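PDB 2YJQ: CEL44C from Paenibacillus polymyxa, which probably hydrolyses beta-1,4-linked glucans such as cellulose and xyloglucan, this chain being the family 44 glycoside hydrolase part of a longer, multidomain protein. Local coordinates for residues T30-A35 with N389-K394; R43-N48 with T93-Q98; G225-G230 with L278-V283. The protein carries 8 engineered substitutions. All coordinates share one frame; numbering follows the deposited sequence.

Contact 1 of 3, residues T30-A35 with N389-K394; sequences TNQDLA and NYWKLK. With OXZ (tetrahydrooxazine), chain E; BGC (beta-D-glucopyranose), chain C.
Asn31 and Gln32 bond to the backbone of Tyr390 and Lys392 and pack their amides on Trp391. Tyr390 O is gripped twice by Asn31: the backbone N donates from within the carbonyl plane at 2.9 Å, while the side-chain ND2 comes from above that plane at 2.8 Å from the same Tyr390 O. ND2 also serves Thr357 O, and Asn31 OD1 takes a bond from Arg44, so both ends of the amide are fixed. Gln32 OE1 accepts from Lys392 N at 3.0 Å in a nearly straight bond (170°), with the donor above the carbonyl plane. Within the loop, Thr30 OG1 donates to Gln32 O at 2.7 Å.

Around the indole the contacts are of another kind. A bend at chi2 (96°) turns the Gln32 amide back over Trp391; Gln32 NE2 lies over the centre of one face, 3.4 Å from Trp391 CE2, and the two planes are 51° apart. Asn31 CG meets the ring edge near CE3. C3 of the tetrahydrooxazine covers the opposite face toward its rim.

Apolar packing completes the outer end: Leu34 CD2 lies 3.7 Å from Lys392 CD as the two side chains run past each other in opposite directions, and it also touches the edge of the Tyr390 ring. Beyond, one water joins Asp33 O to Lys392 NZ, which is bonded to Gly396 O as well.

The parallel Thr30–Tyr390 bridge brings the first and last strands of the beta/alpha barrel together. This seam probably helps to fix the tilt of Trp391, which has an amide on one face and the tetrahydrooxazine on the other.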
loop_
_atom_site.group_PDB
_atom_site.type_symbol
_atom_site.label_atom_id
_atom_site.label_comp_id
_atom_site.label_asym_id
_atom_site.label_seq_id
_atom_site.Cartn_x
_atom_site.Cartn_y
_atom_site.Cartn_z
ATOM N N THR A 30 5.790 2.068 -1.922
ATOM C CA THR A 30 6.369 0.773 -1.659
ATOM C C THR A 30 6.745 0.604 -0.167
ATOM O O THR A 30 6.876 1.583 0.631
ATOM C CB THR A 30 7.564 0.557 -2.625
ATOM O OG1 THR A 30 7.918 -0.828 -2.668
ATOM C CG2 THR A 30 8.762 1.493 -2.278
ATOM N N ASN A 31 6.847 -0.661 0.232
ATOM C CA ASN A 31 7.475 -1.010 1.530
ATOM C C ASN A 31 8.991 -1.119 1.326
ATOM O O ASN A 31 9.715 -0.265 1.729
ATOM C CB ASN A 31 6.859 -2.252 2.113
ATOM C CG ASN A 31 5.452 -1.995 2.614
ATOM O OD1 ASN A 31 5.289 -1.467 3.733
ATOM N ND2 ASN A 31 4.414 -2.335 1.788
ATOM N N GLN A 32 9.455 -2.098 0.608
ATOM C CA GLN A 32 10.894 -2.277 0.399
ATOM C C GLN A 32 11.220 -1.486 -0.826
ATOM O O GLN A 32 10.384 -1.437 -1.753
ATOM C CB GLN A 32 11.203 -3.743 0.204
ATOM C CG GLN A 32 10.757 -4.600 1.404
ATOM C CD GLN A 32 9.337 -5.251 1.208
ATOM O OE1 GLN A 32 8.490 -4.771 0.467
ATOM N NE2 GLN A 32 9.115 -6.359 1.885
ATOM N N ASP A 33 12.344 -0.784 -0.814
ATOM C CA ASP A 33 12.854 -0.193 -2.056
ATOM C C ASP A 33 13.156 -1.278 -3.085
ATOM O O ASP A 33 13.554 -2.417 -2.708
ATOM C CB ASP A 33 14.064 0.721 -1.839
ATOM C CG ASP A 33 13.716 1.880 -0.973
ATOM O OD1 ASP A 33 12.627 2.446 -1.179
ATOM O OD2 ASP A 33 14.497 2.236 -0.049
ATOM N N LEU A 34 12.848 -0.964 -4.364
ATOM C CA LEU A 34 13.013 -1.926 -5.455
ATOM C C LEU A 34 14.351 -1.661 -6.138
ATOM O O LEU A 34 15.367 -1.618 -5.459
ATOM C CB LEU A 34 11.844 -1.834 -6.416
ATOM C CG LEU A 34 10.493 -2.207 -5.775
ATOM C CD1 LEU A 34 9.331 -2.098 -6.849
ATOM C CD2 LEU A 34 10.558 -3.643 -5.119
ATOM N N ALA A 35 14.381 -1.407 -7.438
ATOM C CA ALA A 35 15.673 -1.175 -8.041
ATOM C C ALA A 35 16.233 0.233 -7.684
ATOM O O ALA A 35 17.447 0.366 -7.550
ATOM C CB ALA A 35 15.666 -1.416 -9.560
ATOM N N ASN A 389 1.143 0.776 -1.155
ATOM C CA ASN A 389 2.515 0.434 -0.925
ATOM C C ASN A 389 2.717 -1.019 -1.238
ATOM O O ASN A 389 2.242 -1.906 -0.462
ATOM C CB ASN A 389 2.893 0.703 0.524
ATOM C CG ASN A 389 2.759 2.123 0.907
ATOM O OD1 ASN A 389 3.742 2.907 0.854
ATOM N ND2 ASN A 389 1.601 2.484 1.345
ATOM N N TYR A 390 3.445 -1.278 -2.323
ATOM C CA TYR A 390 3.729 -2.626 -2.750
ATOM C C TYR A 390 4.492 -3.394 -1.655
ATOM O O TYR A 390 5.211 -2.787 -0.861
ATOM C CB TYR A 390 4.559 -2.584 -4.026
ATOM C CG TYR A 390 5.102 -3.934 -4.466
ATOM C CD1 TYR A 390 4.257 -4.914 -4.973
ATOM C CD2 TYR A 390 6.497 -4.212 -4.401
ATOM C CE1 TYR A 390 4.761 -6.160 -5.382
ATOM C CE2 TYR A 390 7.004 -5.427 -4.824
ATOM C CZ TYR A 390 6.123 -6.403 -5.296
ATOM O OH TYR A 390 6.633 -7.599 -5.685
ATOM N N TRP A 391 4.297 -4.703 -1.597
ATOM C CA TRP A 391 5.038 -5.539 -0.663
ATOM C C TRP A 391 5.736 -6.713 -1.389
ATOM O O TRP A 391 5.098 -7.424 -2.175
ATOM C CB TRP A 391 4.138 -6.038 0.486
ATOM C CG TRP A 391 4.904 -6.923 1.385
ATOM C CD1 TRP A 391 5.086 -8.251 1.228
ATOM C CD2 TRP A 391 5.657 -6.542 2.544
ATOM N NE1 TRP A 391 5.871 -8.750 2.233
ATOM C CE2 TRP A 391 6.254 -7.723 3.050
ATOM C CE3 TRP A 391 5.854 -5.323 3.233
ATOM C CZ2 TRP A 391 7.060 -7.733 4.206
ATOM C CZ3 TRP A 391 6.672 -5.313 4.353
ATOM C CH2 TRP A 391 7.257 -6.509 4.851
ATOM N N LYS A 392 7.035 -6.893 -1.142
ATOM C CA LYS A 392 7.781 -7.986 -1.756
ATOM C C LYS A 392 7.522 -9.331 -1.063
ATOM O O LYS A 392 7.948 -9.533 0.068
ATOM C CB LYS A 392 9.308 -7.669 -1.817
ATOM C CG LYS A 392 9.724 -6.480 -2.711
ATOM C CD LYS A 392 11.201 -6.174 -2.548
ATOM C CE LYS A 392 12.029 -7.138 -3.379
ATOM N NZ LYS A 392 13.494 -7.012 -3.014
ATOM N N LEU A 393 6.832 -10.242 -1.752
ATOM C CA LEU A 393 6.608 -11.591 -1.229
ATOM C C LEU A 393 7.756 -12.493 -1.643
ATOM O O LEU A 393 7.908 -13.571 -1.118
ATOM C CB LEU A 393 5.268 -12.204 -1.705
ATOM C CG LEU A 393 3.961 -11.501 -1.299
ATOM C CD1 LEU A 393 2.822 -12.029 -2.153
ATOM C CD2 LEU A 393 3.589 -11.478 0.229
ATOM N N LYS A 394 8.537 -12.033 -2.605
ATOM C CA LYS A 394 9.760 -12.702 -3.033
ATOM C C LYS A 394 10.977 -11.784 -2.874
ATOM O O LYS A 394 10.959 -10.590 -3.299
ATOM C CB LYS A 394 9.658 -13.159 -4.491
ATOM C CG LYS A 394 8.462 -14.097 -4.713
ATOM C CD LYS A 394 8.910 -15.571 -4.567
ATOM C CE LYS A 394 7.748 -16.552 -4.922
ATOM N NZ LYS A 394 6.853 -16.817 -3.777
HETATM C C6 OXZ E . 2.970 -12.029 4.097
HETATM C C5 OXZ E . 3.103 -10.542 4.434
HETATM C C4 OXZ E . 4.137 -10.240 5.568
HETATM C C3 OXZ E . 4.128 -8.774 5.999
HETATM C C2 OXZ E . 2.711 -8.275 6.404
HETATM O O6 OXZ E . 2.641 -12.726 5.330
HETATM O O5 OXZ E . 1.844 -10.102 4.961
HETATM O O4 OXZ E . 5.447 -10.579 5.112
HETATM O O3 OXZ E . 5.088 -8.479 7.049
HETATM N N1 OXZ E . 1.774 -8.762 5.366
HETATM C C2 BGC C . 7.263 -12.176 5.390
HETATM C C3 BGC C . 8.279 -12.752 6.365
HETATM C C4 BGC C . 9.061 -11.589 6.981
HETATM C C5 BGC C . 8.193 -10.443 7.493
HETATM C C6 BGC C . 9.047 -9.236 7.834
HETATM C C1 BGC C . 6.368 -11.134 6.091
HETATM O O2 BGC C . 6.434 -13.215 4.867
HETATM O O3 BGC C . 9.244 -13.439 5.571
HETATM O O4 BGC C . 9.733 -11.993 8.110
HETATM O O5 BGC C . 7.224 -10.056 6.509
HETATM O O6 BGC C . 8.114 -8.282 8.357
HETATM O O HOH W 1 14.585 -4.664 -3.575
#

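Contact 2 of 3, residues R43-N48 with T93-Q98; sequences RRLGGN and TSFHDQ. With OXZ (tetrahydrooxazine), chain E; BGC (beta-D-glucopyranose), chain C.
Arg43 and Phe95 meet face to face, the guanidinium lying almost flat on the benzene ring with centres 4.4 Å apart and planes at 26°. This cation-pi stack is off-centre, since NH1 stands over the rim of the ring. Leu45 covers the opposite face by a CH-pi contact, its CB sitting 3.8 Å from the centroid of the Phe95 ring, almost exactly on the normal. Phe95 is thus wedged between two alternate residues of the strand, with CG anti to its backbone N (chi1 176°) to send the ring toward the sheet.

Hydrogen bonds fix the guanidinium at its ends. Arg43 NH1 donates to Phe95 O at 3.0 Å, close to the guanidinium plane, and Arg43 NH2 reaches Gln98 OE1 at 2.9 Å from above the carbonyl plane of that amide. Gln98 CB meanwhile lies over the guanidinium face turned from Phe95. Ser99 also binds NH1, and the charge itself is met by Asp33 in a salt bridge to NH2. Replacing Arg43 by a leucine would probably leave Asp33 without its counter-charge and strip one face of Phe95 of its stacking partner.

At the far end of segment 43-48, Asn48 N gives a straight bond (173°) to O3 of the tetrahydrooxazine, 3.0 Å away.

Strand 43-45 and helix 93-98 run antiparallel, as in a beta-alpha unit of the barrel. What results is a buried arginine whose charge is probably balanced by Asp33 and whose polar bonds are shared between helix and loop, tying helix 90-102 to strand 42-45.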
loop_
_atom_site.group_PDB
_atom_site.type_symbol
_atom_site.label_atom_id
_atom_site.label_comp_id
_atom_site.label_asym_id
_atom_site.label_seq_id
_atom_site.Cartn_x
_atom_site.Cartn_y
_atom_site.Cartn_z
ATOM N N ARG A 43 6.934 5.996 0.903
ATOM C CA ARG A 43 7.610 4.835 1.430
ATOM C C ARG A 43 7.068 4.516 2.827
ATOM O O ARG A 43 6.764 5.431 3.618
ATOM C CB ARG A 43 9.136 5.080 1.468
ATOM C CG ARG A 43 9.790 5.091 0.072
ATOM C CD ARG A 43 11.280 5.547 0.129
ATOM N NE ARG A 43 12.198 4.511 0.618
ATOM C CZ ARG A 43 12.840 4.544 1.798
ATOM N NH1 ARG A 43 12.648 5.541 2.682
ATOM N NH2 ARG A 43 13.635 3.507 2.112
ATOM N N ARG A 44 6.897 3.224 3.084
ATOM C CA ARG A 44 6.422 2.726 4.391
ATOM C C ARG A 44 7.443 1.798 5.113
ATOM O O ARG A 44 8.090 0.991 4.492
ATOM C CB ARG A 44 5.110 1.989 4.183
ATOM C CG ARG A 44 4.545 1.214 5.407
ATOM C CD ARG A 44 3.253 0.555 5.023
ATOM N NE ARG A 44 2.548 -0.122 6.118
ATOM C CZ ARG A 44 2.626 -1.447 6.406
ATOM N NH1 ARG A 44 3.457 -2.232 5.727
ATOM N NH2 ARG A 44 1.878 -1.980 7.412
ATOM N N LEU A 45 7.532 1.916 6.436
ATOM C CA LEU A 45 8.345 1.053 7.297
ATOM C C LEU A 45 7.320 0.366 8.145
ATOM O O LEU A 45 6.817 0.987 9.061
ATOM C CB LEU A 45 9.247 1.916 8.208
ATOM C CG LEU A 45 10.151 1.035 9.090
ATOM C CD1 LEU A 45 11.021 0.121 8.241
ATOM C CD2 LEU A 45 11.036 1.871 9.902
ATOM N N GLY A 46 6.953 -0.871 7.820
ATOM C CA GLY A 46 5.816 -1.520 8.449
ATOM C C GLY A 46 6.010 -3.014 8.255
ATOM O O GLY A 46 7.114 -3.459 7.943
ATOM N N GLY A 47 4.949 -3.798 8.373
ATOM C CA GLY A 47 5.048 -5.265 8.333
ATOM C C GLY A 47 5.299 -5.909 9.704
ATOM O O GLY A 47 5.493 -5.228 10.737
ATOM N N ASN A 48 5.273 -7.237 9.722
ATOM C CA ASN A 48 5.370 -8.041 10.977
ATOM C C ASN A 48 6.474 -7.614 11.927
ATOM O O ASN A 48 6.268 -7.472 13.123
ATOM C CB ASN A 48 5.493 -9.508 10.597
ATOM C CG ASN A 48 4.201 -10.036 9.972
ATOM O OD1 ASN A 48 3.141 -9.399 10.103
ATOM N ND2 ASN A 48 4.268 -11.179 9.306
ATOM N N THR A 93 15.431 6.481 11.487
ATOM C CA THR A 93 16.093 7.703 10.951
ATOM C C THR A 93 16.860 7.385 9.637
ATOM O O THR A 93 16.889 8.196 8.650
ATOM C CB THR A 93 16.989 8.426 12.024
ATOM O OG1 THR A 93 18.054 7.558 12.484
ATOM C CG2 THR A 93 16.169 8.862 13.237
ATOM N N SER A 94 17.454 6.198 9.590
ATOM C CA SER A 94 18.100 5.770 8.367
ATOM C C SER A 94 16.991 5.634 7.268
ATOM O O SER A 94 17.070 6.340 6.281
ATOM C CB SER A 94 18.940 4.514 8.619
ATOM O OG SER A 94 19.398 3.896 7.441
ATOM N N PHE A 95 15.940 4.832 7.471
ATOM C CA PHE A 95 14.735 4.853 6.612
ATOM C C PHE A 95 14.241 6.297 6.245
ATOM O O PHE A 95 14.026 6.626 5.071
ATOM C CB PHE A 95 13.578 4.098 7.284
ATOM C CG PHE A 95 12.299 4.155 6.512
ATOM C CD1 PHE A 95 12.052 3.258 5.458
ATOM C CD2 PHE A 95 11.318 5.095 6.842
ATOM C CE1 PHE A 95 10.819 3.342 4.715
ATOM C CE2 PHE A 95 10.110 5.172 6.106
ATOM C CZ PHE A 95 9.867 4.292 5.071
ATOM N N HIS A 96 14.098 7.168 7.228
ATOM C CA HIS A 96 13.530 8.481 6.881
ATOM C C HIS A 96 14.503 9.364 6.126
ATOM O O HIS A 96 14.093 10.087 5.230
ATOM C CB HIS A 96 13.016 9.214 8.084
ATOM C CG HIS A 96 12.315 10.476 7.736
ATOM N ND1 HIS A 96 11.281 10.517 6.822
ATOM C CD2 HIS A 96 12.500 11.747 8.157
ATOM C CE1 HIS A 96 10.832 11.754 6.718
ATOM N NE2 HIS A 96 11.556 12.521 7.515
ATOM N N ASP A 97 15.779 9.319 6.519
ATOM C CA ASP A 97 16.860 9.910 5.708
ATOM C C ASP A 97 16.739 9.470 4.253
ATOM O O ASP A 97 16.785 10.307 3.365
ATOM C CB ASP A 97 18.282 9.603 6.276
ATOM C CG ASP A 97 18.559 10.372 7.571
ATOM O OD1 ASP A 97 17.766 11.283 7.921
ATOM O OD2 ASP A 97 19.548 10.073 8.264
ATOM N N GLN A 98 16.598 8.186 3.992
ATOM C CA GLN A 98 16.352 7.754 2.609
ATOM C C GLN A 98 15.140 8.460 1.982
ATOM O O GLN A 98 15.201 8.854 0.815
ATOM C CB GLN A 98 16.177 6.269 2.495
ATOM C CG GLN A 98 17.349 5.519 3.098
ATOM C CD GLN A 98 17.022 4.084 3.487
ATOM O OE1 GLN A 98 15.890 3.768 3.948
ATOM N NE2 GLN A 98 18.015 3.182 3.298
HETATM C C6 OXZ E . 2.970 -12.029 4.097
HETATM C C5 OXZ E . 3.103 -10.542 4.434
HETATM C C4 OXZ E . 4.137 -10.240 5.568
HETATM C C3 OXZ E . 4.128 -8.774 5.999
HETATM C C2 OXZ E . 2.711 -8.275 6.404
HETATM O O6 OXZ E . 2.641 -12.726 5.330
HETATM O O5 OXZ E . 1.844 -10.102 4.961
HETATM O O4 OXZ E . 5.447 -10.579 5.112
HETATM O O3 OXZ E . 5.088 -8.479 7.049
HETATM N N1 OXZ E . 1.774 -8.762 5.366
HETATM C C2 BGC C . 7.263 -12.176 5.390
HETATM C C3 BGC C . 8.279 -12.752 6.365
HETATM C C4 BGC C . 9.061 -11.589 6.981
HETATM C C5 BGC C . 8.193 -10.443 7.493
HETATM C C6 BGC C . 9.047 -9.236 7.834
HETATM C C1 BGC C . 6.368 -11.134 6.091
HETATM O O2 BGC C . 6.434 -13.215 4.867
HETATM O O3 BGC C . 9.244 -13.439 5.571
HETATM O O4 BGC C . 9.733 -11.993 8.110
HETATM O O5 BGC C . 7.224 -10.056 6.509
HETATM O O6 BGC C . 8.114 -8.282 8.357
#

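Contact 3 of 3, residues G225-G230 with L278-V283; sequences GAEVFG and LDVFDV. Unlike the reference sequence in segment 225-230: Val228 (reference Ile).
Val228 O is gripped by two successive backbone donors, Asp279 N at 3.0 Å, within the carbonyl plane, and Val280 N at 3.1 Å, tilted from it. Asp279 also answers in the reverse direction: its OD2 takes Val228 N at 3.1 Å on the anti lone pair. The side chain thus adds a bond to the backbone ladder, and Lys220 makes a salt bridge to the same OD2. Farther along, Gly230 N donates to Val280 O at 3.1 Å, nearly along the C=O axis. The shortest bond of the pair, Asp282 N to Gly230 O at 2.7 Å, comes instead from well above the carbonyl plane. These bonds make a parallel pair of strands, Phe229 bridging to Val280 and Gly230 to Phe281.

Phe229 and Val280 lie side by side on the same face of the sheet. Val280 CG2 sits over the centre of the ring, 3.6 Å from the Phe229 centroid, in a CH-pi contact. Asp282 OD2 lies near the plane of the Phe229 ring at its edge, 3.7 Å from Phe229 CD2; a chi1 of -179°, with CG trans to the backbone N, carries the carboxylate there, its plane 75° from the ring. OD1 is held by Thr357. On the other face Gly230 has no side chain, and Leu278 CD1 folds back to within 3.7 Å of Gly230 O.

Strands 227-233 and 280-285 are neighbours in the closed barrel. Phe229 and Val280 face its interior, where Tyr105 and Leu107 of strand 105-110 meet Phe229, and Ala355 of strand 353-359 meets both. Outside, helix 258-273, which links the two strands in a beta-alpha-beta crossover, covers Leu278 and Phe281 with Tyr262, Met266, Val259 and Leu263.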
loop_
_atom_site.group_PDB
_atom_site.type_symbol
_atom_site.label_atom_id
_atom_site.label_comp_id
_atom_site.label_asym_id
_atom_site.label_seq_id
_atom_site.Cartn_x
_atom_site.Cartn_y
_atom_site.Cartn_z
ATOM N N GLY A 225 0.037 17.807 13.391
ATOM C CA GLY A 225 0.066 17.506 11.923
ATOM C C GLY A 225 0.251 16.079 11.371
ATOM O O GLY A 225 0.015 15.830 10.207
ATOM N N ALA A 226 0.667 15.135 12.200
ATOM C CA ALA A 226 0.942 13.794 11.730
ATOM C C ALA A 226 -0.323 13.060 11.282
ATOM O O ALA A 226 -1.396 13.218 11.866
ATOM C CB ALA A 226 1.672 13.037 12.801
ATOM N N GLU A 227 -0.228 12.304 10.200
ATOM C CA GLU A 227 -1.365 11.506 9.832
ATOM C C GLU A 227 -1.254 10.127 10.529
ATOM O O GLU A 227 -0.165 9.468 10.542
ATOM C CB GLU A 227 -1.463 11.350 8.329
ATOM C CG GLU A 227 -1.791 12.678 7.537
ATOM C CD GLU A 227 -1.976 12.362 6.028
ATOM O OE1 GLU A 227 -0.982 11.919 5.357
ATOM O OE2 GLU A 227 -3.120 12.496 5.530
ATOM N N VAL A 228 -2.368 9.706 11.103
ATOM C CA VAL A 228 -2.432 8.434 11.844
ATOM C C VAL A 228 -3.262 7.443 11.028
ATOM O O VAL A 228 -4.388 7.762 10.608
ATOM C CB VAL A 228 -2.966 8.651 13.279
ATOM C CG1 VAL A 228 -3.424 7.304 13.922
ATOM C CG2 VAL A 228 -1.918 9.357 14.086
ATOM N N PHE A 229 -2.654 6.304 10.721
ATOM C CA PHE A 229 -3.234 5.295 9.823
ATOM C C PHE A 229 -3.630 4.065 10.672
ATOM O O PHE A 229 -2.820 3.659 11.521
ATOM C CB PHE A 229 -2.158 4.760 8.899
ATOM C CG PHE A 229 -1.766 5.669 7.749
ATOM C CD1 PHE A 229 -1.245 6.985 7.979
ATOM C CD2 PHE A 229 -1.837 5.166 6.438
ATOM C CE1 PHE A 229 -0.821 7.777 6.924
ATOM C CE2 PHE A 229 -1.446 5.960 5.342
ATOM C CZ PHE A 229 -0.943 7.298 5.595
ATOM N N GLY A 230 -4.806 3.456 10.414
ATOM C CA GLY A 230 -5.314 2.301 11.170
ATOM C C GLY A 230 -6.495 1.729 10.427
ATOM O O GLY A 230 -7.080 2.378 9.540
ATOM N N LEU A 278 -8.348 9.344 13.581
ATOM C CA LEU A 278 -8.045 8.469 12.494
ATOM C C LEU A 278 -8.007 9.308 11.172
ATOM O O LEU A 278 -9.038 9.791 10.700
ATOM C CB LEU A 278 -9.080 7.348 12.442
ATOM C CG LEU A 278 -8.913 6.406 11.267
ATOM C CD1 LEU A 278 -7.739 5.453 11.513
ATOM C CD2 LEU A 278 -10.130 5.640 10.980
ATOM N N ASP A 279 -6.838 9.455 10.557
ATOM C CA ASP A 279 -6.714 10.197 9.268
ATOM C C ASP A 279 -6.834 9.320 8.074
ATOM O O ASP A 279 -7.439 9.743 7.082
ATOM C CB ASP A 279 -5.471 11.051 9.222
ATOM C CG ASP A 279 -5.422 12.014 10.378
ATOM O OD1 ASP A 279 -6.324 12.859 10.424
ATOM O OD2 ASP A 279 -4.577 11.917 11.284
ATOM N N VAL A 280 -6.302 8.075 8.160
ATOM C CA VAL A 280 -6.376 7.178 7.024
ATOM C C VAL A 280 -6.881 5.758 7.420
ATOM O O VAL A 280 -6.352 5.163 8.336
ATOM C CB VAL A 280 -4.991 7.065 6.364
ATOM C CG1 VAL A 280 -5.093 6.388 5.009
ATOM C CG2 VAL A 280 -4.277 8.465 6.367
ATOM N N PHE A 281 -7.849 5.233 6.686
ATOM C CA PHE A 281 -8.297 3.873 6.861
ATOM C C PHE A 281 -7.363 2.910 6.128
ATOM O O PHE A 281 -7.224 3.003 4.926
ATOM C CB PHE A 281 -9.722 3.608 6.371
ATOM C CG PHE A 281 -10.264 2.301 6.919
ATOM C CD1 PHE A 281 -10.471 2.164 8.292
ATOM C CD2 PHE A 281 -10.399 1.193 6.114
ATOM C CE1 PHE A 281 -10.906 0.920 8.813
ATOM C CE2 PHE A 281 -10.813 -0.005 6.620
ATOM C CZ PHE A 281 -11.072 -0.147 7.947
ATOM N N ASP A 282 -6.750 1.969 6.849
ATOM C CA ASP A 282 -5.531 1.339 6.325
ATOM C C ASP A 282 -5.787 -0.160 6.164
ATOM O O ASP A 282 -6.088 -0.835 7.167
ATOM C CB ASP A 282 -4.384 1.659 7.338
ATOM C CG ASP A 282 -2.999 1.094 6.954
ATOM O OD1 ASP A 282 -2.873 0.154 6.148
ATOM O OD2 ASP A 282 -1.977 1.639 7.474
ATOM N N VAL A 283 -5.603 -0.692 4.956
ATOM C CA VAL A 283 -5.685 -2.157 4.792
ATOM C C VAL A 283 -4.525 -2.771 3.994
ATOM O O VAL A 283 -3.802 -2.054 3.278
ATOM C CB VAL A 283 -7.000 -2.630 4.136
ATOM C CG1 VAL A 283 -8.216 -2.045 4.850
ATOM C CG2 VAL A 283 -7.036 -2.297 2.630
#

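In the fold
All three contacts belong to one eight-stranded parallel beta/alpha barrel. Contact 1 joins its first and eighth strands and so brings together parts of the chain more than 350 residues apart; contacts 2 and 3 fall in succession within that span. Contact 2 packs the second strand against helix 90-102, and contact 3 pairs the fifth and sixth strands. Contacts 1 and 2 touch, their centres 12 Å apart, through the Asp33–Arg43 salt bridge. Contact 3 lies about 21 and 16 Å from them, centre to centre, without touching either. Contact 1 and the end of segment 43-48 reach the tetrahydrooxazine and a glucose, while contacts 1 and 3 both join neighbouring strands of the barrel.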